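Local coordinates for excinuclease ABC, subunit A. (PDB 2VF7), which binds and hydrolyses ATP as a zinc-containing, DNA-binding ABC-family UvrA protein, probably helping to recognise DNA damage for excision repair, at residues V16-I29 with G46-Y58. The protein carries 1 engineered substitution. Numbering follows the deposited sequence.
With ADP (adenosine-5'-diphosphate), chain E.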
loop_
_atom_site.group_PDB
_atom_site.type_symbol
_atom_site.label_atom_id
_atom_site.label_comp_id
_atom_site.label_asym_id
_atom_site.label_seq_id
_atom_site.Cartn_x
_atom_site.Cartn_y
_atom_site.Cartn_z
ATOM N N VAL A 16 -16.546 -5.463 22.895
ATOM C CA VAL A 16 -16.125 -4.260 22.179
ATOM C C VAL A 16 -17.031 -3.140 22.712
ATOM O O VAL A 16 -18.228 -3.330 22.866
ATOM C CB VAL A 16 -16.292 -4.417 20.631
ATOM C CG1 VAL A 16 -15.765 -3.198 19.876
ATOM C CG2 VAL A 16 -15.639 -5.740 20.106
ATOM N N GLN A 17 -16.457 -1.997 23.060
ATOM C CA GLN A 17 -17.245 -0.910 23.625
ATOM C C GLN A 17 -17.144 0.320 22.733
ATOM O O GLN A 17 -16.049 0.781 22.421
ATOM C CB GLN A 17 -16.819 -0.601 25.063
ATOM C CG GLN A 17 -17.677 0.486 25.755
ATOM C CD GLN A 17 -19.163 0.098 25.896
ATOM O OE1 GLN A 17 -19.491 -0.905 26.535
ATOM N NE2 GLN A 17 -20.060 0.909 25.314
ATOM N N VAL A 18 -18.304 0.827 22.326
ATOM C CA VAL A 18 -18.412 1.931 21.380
ATOM C C VAL A 18 -19.113 3.100 22.054
ATOM O O VAL A 18 -20.177 2.938 22.673
ATOM C CB VAL A 18 -19.208 1.501 20.133
ATOM C CG1 VAL A 18 -19.624 2.708 19.262
ATOM C CG2 VAL A 18 -18.430 0.459 19.325
ATOM N N ARG A 19 -18.505 4.271 21.930
ATOM C CA ARG A 19 -19.021 5.479 22.536
ATOM C C ARG A 19 -18.988 6.673 21.581
ATOM O O ARG A 19 -17.976 6.913 20.916
ATOM C CB ARG A 19 -18.189 5.802 23.766
ATOM C CG ARG A 19 -18.692 6.974 24.559
ATOM C CD ARG A 19 -17.939 7.071 25.871
ATOM N NE ARG A 19 -16.538 7.480 25.731
ATOM C CZ ARG A 19 -16.150 8.729 25.479
ATOM N NH1 ARG A 19 -17.059 9.685 25.293
ATOM N NH2 ARG A 19 -14.860 9.020 25.387
ATOM N N GLY A 20 -20.091 7.420 21.528
ATOM C CA GLY A 20 -20.144 8.670 20.762
ATOM C C GLY A 20 -20.122 8.507 19.251
ATOM O O GLY A 20 -19.574 9.336 18.545
ATOM N N ALA A 21 -20.732 7.440 18.756
ATOM C CA ALA A 21 -20.768 7.178 17.315
ATOM C C ALA A 21 -21.849 8.028 16.656
ATOM O O ALA A 21 -23.037 7.861 16.938
ATOM C CB ALA A 21 -21.009 5.670 17.054
ATOM N N ARG A 22 -21.441 8.966 15.807
ATOM C CA ARG A 22 -22.421 9.755 15.067
ATOM C C ARG A 22 -22.198 9.802 13.532
ATOM O O ARG A 22 -22.457 10.806 12.880
ATOM C CB ARG A 22 -22.615 11.143 15.719
ATOM C CG ARG A 22 -21.406 12.017 15.673
ATOM C CD ARG A 22 -21.259 12.977 16.843
ATOM N NE ARG A 22 -19.824 13.162 17.020
ATOM C CZ ARG A 22 -19.131 12.767 18.079
ATOM N NH1 ARG A 22 -19.749 12.243 19.127
ATOM N NH2 ARG A 22 -17.815 12.938 18.103
ATOM N N GLN A 23 -21.772 8.672 12.965
ATOM C CA GLN A 23 -21.556 8.526 11.530
ATOM C C GLN A 23 -22.878 8.561 10.810
ATOM O O GLN A 23 -23.782 7.842 11.168
ATOM C CB GLN A 23 -20.843 7.206 11.234
ATOM C CG GLN A 23 -20.371 7.043 9.799
ATOM C CD GLN A 23 -19.179 7.900 9.515
ATOM O OE1 GLN A 23 -18.524 8.390 10.436
ATOM N NE2 GLN A 23 -18.891 8.111 8.236
ATOM N N HIS A 24 -22.979 9.401 9.786
ATOM C CA HIS A 24 -24.242 9.683 9.092
ATOM C C HIS A 24 -25.377 9.965 10.074
ATOM O O HIS A 24 -25.347 10.990 10.795
ATOM C CB HIS A 24 -24.595 8.585 8.092
ATOM C CG HIS A 24 -23.422 8.096 7.312
ATOM N ND1 HIS A 24 -23.188 6.760 7.083
ATOM C CD2 HIS A 24 -22.395 8.767 6.736
ATOM C CE1 HIS A 24 -22.063 6.625 6.396
ATOM N NE2 HIS A 24 -21.566 7.830 6.170
ATOM N N ASN A 25 -26.364 9.086 10.137
ATOM C CA ASN A 25 -27.523 9.388 10.956
ATOM C C ASN A 25 -27.459 8.780 12.363
ATOM O O ASN A 25 -28.429 8.819 13.101
ATOM C CB ASN A 25 -28.808 9.003 10.226
ATOM C CG ASN A 25 -28.960 7.516 10.064
ATOM O OD1 ASN A 25 -27.995 6.808 9.754
ATOM N ND2 ASN A 25 -30.180 7.024 10.269
ATOM N N LEU A 26 -26.318 8.225 12.743
ATOM C CA LEU A 26 -26.189 7.686 14.088
ATOM C C LEU A 26 -26.355 8.862 15.054
ATOM O O LEU A 26 -25.886 9.967 14.781
ATOM C CB LEU A 26 -24.848 6.969 14.248
ATOM C CG LEU A 26 -24.660 5.495 13.839
ATOM C CD1 LEU A 26 -25.789 4.883 13.036
ATOM C CD2 LEU A 26 -23.351 5.291 13.128
ATOM N N LYS A 27 -27.064 8.640 16.153
ATOM C CA LYS A 27 -27.393 9.726 17.068
ATOM C C LYS A 27 -26.421 9.818 18.227
ATOM O O LYS A 27 -26.845 9.889 19.373
ATOM C CB LYS A 27 -28.812 9.545 17.635
ATOM C CG LYS A 27 -29.940 9.449 16.610
ATOM C CD LYS A 27 -30.273 10.783 16.013
ATOM C CE LYS A 27 -31.217 10.629 14.829
ATOM N NZ LYS A 27 -31.736 11.968 14.431
ATOM N N ASP A 28 -25.122 9.806 17.960
ATOM C CA ASP A 28 -24.155 9.925 19.062
ATOM C C ASP A 28 -24.438 8.795 20.052
ATOM O O ASP A 28 -24.750 9.049 21.215
ATOM C CB ASP A 28 -24.336 11.285 19.749
ATOM C CG ASP A 28 -23.093 11.760 20.482
ATOM O OD1 ASP A 28 -23.239 12.596 21.395
ATOM O OD2 ASP A 28 -21.973 11.327 20.143
ATOM N N ILE A 29 -24.360 7.550 19.563
ATOM C CA ILE A 29 -24.780 6.364 20.325
ATOM C C ILE A 29 -23.637 5.693 21.113
ATOM O O ILE A 29 -22.444 5.884 20.810
ATOM C CB ILE A 29 -25.497 5.273 19.409
ATOM C CG1 ILE A 29 -24.516 4.596 18.452
ATOM C CG2 ILE A 29 -26.649 5.863 18.620
ATOM C CD1 ILE A 29 -23.847 3.349 19.016
ATOM N N GLY A 46 -31.984 1.915 5.861
ATOM C CA GLY A 46 -31.808 3.333 6.100
ATOM C C GLY A 46 -31.769 3.664 7.568
ATOM O O GLY A 46 -31.558 4.817 7.918
ATOM N N SER A 47 -31.959 2.661 8.427
ATOM C CA SER A 47 -31.928 2.876 9.884
ATOM C C SER A 47 -30.537 3.213 10.457
ATOM O O SER A 47 -30.441 3.905 11.473
ATOM C CB SER A 47 -32.555 1.686 10.648
ATOM O OG SER A 47 -31.606 0.661 10.912
ATOM N N GLY A 48 -29.473 2.713 9.825
ATOM C CA GLY A 48 -28.081 3.004 10.235
ATOM C C GLY A 48 -27.243 1.758 10.528
ATOM O O GLY A 48 -26.170 1.851 11.134
ATOM N N LYS A 49 -27.717 0.593 10.097
ATOM C CA LYS A 49 -27.023 -0.692 10.347
ATOM C C LYS A 49 -25.604 -0.735 9.758
ATOM O O LYS A 49 -24.662 -1.198 10.417
ATOM C CB LYS A 49 -27.802 -1.852 9.742
ATOM C CG LYS A 49 -29.231 -2.042 10.198
ATOM C CD LYS A 49 -29.689 -3.445 9.769
ATOM C CE LYS A 49 -29.939 -3.560 8.279
ATOM N NZ LYS A 49 -30.886 -2.465 7.863
ATOM N N SER A 50 -25.460 -0.273 8.514
ATOM C CA SER A 50 -24.161 -0.205 7.854
ATOM C C SER A 50 -23.316 0.923 8.349
ATOM O O SER A 50 -22.123 0.734 8.536
ATOM C CB SER A 50 -24.312 -0.077 6.351
ATOM O OG SER A 50 -24.683 -1.338 5.822
ATOM N N SER A 51 -23.898 2.108 8.543
ATOM C CA SER A 51 -23.147 3.211 9.151
ATOM C C SER A 51 -22.414 2.768 10.435
ATOM O O SER A 51 -21.349 3.278 10.736
ATOM C CB SER A 51 -24.055 4.401 9.443
ATOM O OG SER A 51 -24.503 5.012 8.251
ATOM N N LEU A 52 -22.985 1.797 11.150
ATOM C CA LEU A 52 -22.413 1.205 12.379
ATOM C C LEU A 52 -21.406 0.067 12.119
ATOM O O LEU A 52 -20.214 0.217 12.411
ATOM C CB LEU A 52 -23.525 0.754 13.331
ATOM C CG LEU A 52 -23.173 0.332 14.764
ATOM C CD1 LEU A 52 -22.265 1.325 15.460
ATOM C CD2 LEU A 52 -24.445 0.137 15.551
ATOM N N ALA A 53 -21.858 -1.046 11.544
ATOM C CA ALA A 53 -20.957 -2.188 11.313
ATOM C C ALA A 53 -19.808 -1.864 10.370
ATOM O O ALA A 53 -18.680 -2.268 10.618
ATOM C CB ALA A 53 -21.733 -3.448 10.833
ATOM N N PHE A 54 -20.083 -1.146 9.285
ATOM C CA PHE A 54 -19.041 -0.840 8.304
ATOM C C PHE A 54 -18.469 0.545 8.454
ATOM O O PHE A 54 -17.253 0.704 8.461
ATOM C CB PHE A 54 -19.564 -1.006 6.862
ATOM C CG PHE A 54 -19.742 -2.435 6.441
ATOM C CD1 PHE A 54 -20.920 -3.116 6.717
ATOM C CD2 PHE A 54 -18.726 -3.112 5.770
ATOM C CE1 PHE A 54 -21.078 -4.440 6.334
ATOM C CE2 PHE A 54 -18.895 -4.457 5.385
ATOM C CZ PHE A 54 -20.056 -5.097 5.661
ATOM N N GLY A 55 -19.345 1.550 8.518
ATOM C CA GLY A 55 -18.944 2.954 8.540
ATOM C C GLY A 55 -18.153 3.340 9.776
ATOM O O GLY A 55 -17.311 4.261 9.739
ATOM N N THR A 56 -18.408 2.615 10.861
ATOM C CA THR A 56 -17.821 2.917 12.167
ATOM C C THR A 56 -16.859 1.810 12.619
ATOM O O THR A 56 -15.660 2.057 12.773
ATOM C CB THR A 56 -18.934 3.164 13.214
ATOM O OG1 THR A 56 -19.702 4.302 12.814
ATOM C CG2 THR A 56 -18.357 3.434 14.583
ATOM N N LEU A 57 -17.378 0.596 12.796
ATOM C CA LEU A 57 -16.588 -0.500 13.404
ATOM C C LEU A 57 -15.474 -0.991 12.497
ATOM O O LEU A 57 -14.298 -0.888 12.855
ATOM C CB LEU A 57 -17.490 -1.650 13.890
ATOM C CG LEU A 57 -18.195 -1.439 15.238
ATOM C CD1 LEU A 57 -19.367 -2.378 15.440
ATOM C CD2 LEU A 57 -17.229 -1.643 16.372
ATOM N N TYR A 58 -15.830 -1.499 11.319
ATOM C CA TYR A 58 -14.827 -1.920 10.348
ATOM C C TYR A 58 -13.836 -0.799 10.034
ATOM O O TYR A 58 -12.620 -0.990 10.123
ATOM C CB TYR A 58 -15.501 -2.467 9.069
ATOM C CG TYR A 58 -14.577 -2.624 7.884
ATOM C CD1 TYR A 58 -13.646 -3.666 7.828
ATOM C CD2 TYR A 58 -14.640 -1.734 6.804
ATOM C CE1 TYR A 58 -12.792 -3.809 6.740
ATOM C CE2 TYR A 58 -13.778 -1.866 5.698
ATOM C CZ TYR A 58 -12.859 -2.913 5.685
ATOM O OH TYR A 58 -12.009 -3.068 4.607
HETATM P PB ADP E . -28.873 0.517 6.644
HETATM O O1B ADP E . -29.811 -0.061 7.664
HETATM O O2B ADP E . -29.506 0.747 5.303
HETATM O O3B ADP E . -27.574 -0.261 6.551
HETATM P PA ADP E . -27.512 2.939 6.322
HETATM O O1A ADP E . -27.354 2.377 4.908
HETATM O O2A ADP E . -26.286 3.225 7.126
HETATM O O3A ADP E . -28.486 1.995 7.179
HETATM O "O5'" ADP E . -28.268 4.349 6.162
HETATM C "C5'" ADP E . -28.256 5.401 7.132
HETATM C "C4'" ADP E . -27.880 6.695 6.430
HETATM O "O4'" ADP E . -26.505 6.611 6.037
HETATM C "C3'" ADP E . -28.665 6.996 5.153
HETATM O "O3'" ADP E . -28.983 8.407 5.064
HETATM C "C2'" ADP E . -27.690 6.572 4.064
HETATM O "O2'" ADP E . -27.933 7.188 2.803
HETATM C "C1'" ADP E . -26.345 6.963 4.666
HETATM N N9 ADP E . -25.207 6.196 4.122
HETATM C C8 ADP E . -25.046 4.860 4.221
HETATM N N7 ADP E . -23.919 4.430 3.622
HETATM C C5 ADP E . -23.329 5.536 3.129
HETATM C C6 ADP E . -22.073 5.805 2.409
HETATM N N6 ADP E . -21.248 4.780 2.068
HETATM N N1 ADP E . -21.804 7.082 2.087
HETATM C C2 ADP E . -22.619 8.111 2.414
HETATM N N3 ADP E . -23.768 7.941 3.081
HETATM C C4 ADP E . -24.166 6.695 3.465
HETATM O O HOH W 1 -19.725 6.525 14.033
#
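His-24 and Ser-51 meet at the first ADP, where the loop after strand 15-21 joins the P-loop in lining the nucleotide pocket. His-24 ND1 donates to Ser-51 OG at 2.5 Å, shorter than usual and perhaps partly model error; the hydroxyl lies at the ring edge near its plane. It donates in turn to ADP O2A at 2.8 Å, linking the histidine to the alpha-phosphate. One imidazole face lies against the adenine, with ADP C4 offset toward its rim, and Gln-23 CG sits over the centre of the opposite face. Gln-23 OE1 is held by the backbone of Asp-84.

Asn-25 turns CG between its backbone N and carbonyl carbon (chi1 68°), setting OD1 3.0 Å from ADP C5', buried without a hydrogen-bond partner, and bringing ND2 to a weak bond with Ser-47 O; Gly-458 O is its firmer acceptor. With an alanine here, Ser-47 O and Gly-458 O would probably lose this amide donor and a gap would open beside the ribose.

Next, Leu-26 CD1 packs 3.6 Å from Gly-48 O; a CB on Gly-48 would run into Leu-26 CD1. A water joins Gln-23 N to Thr-56 OG1, and farther along the helix Leu-57 CD2 lies 3.8 Å from Val-18 CG2. Lys-49 NZ and the Gly-46 and Ser-50 amides grip the beta-phosphate, while the Ser-51 hydroxyl, accepting from His-24 and donating to O2A, probably ties the two segments to one phosphate oxygen.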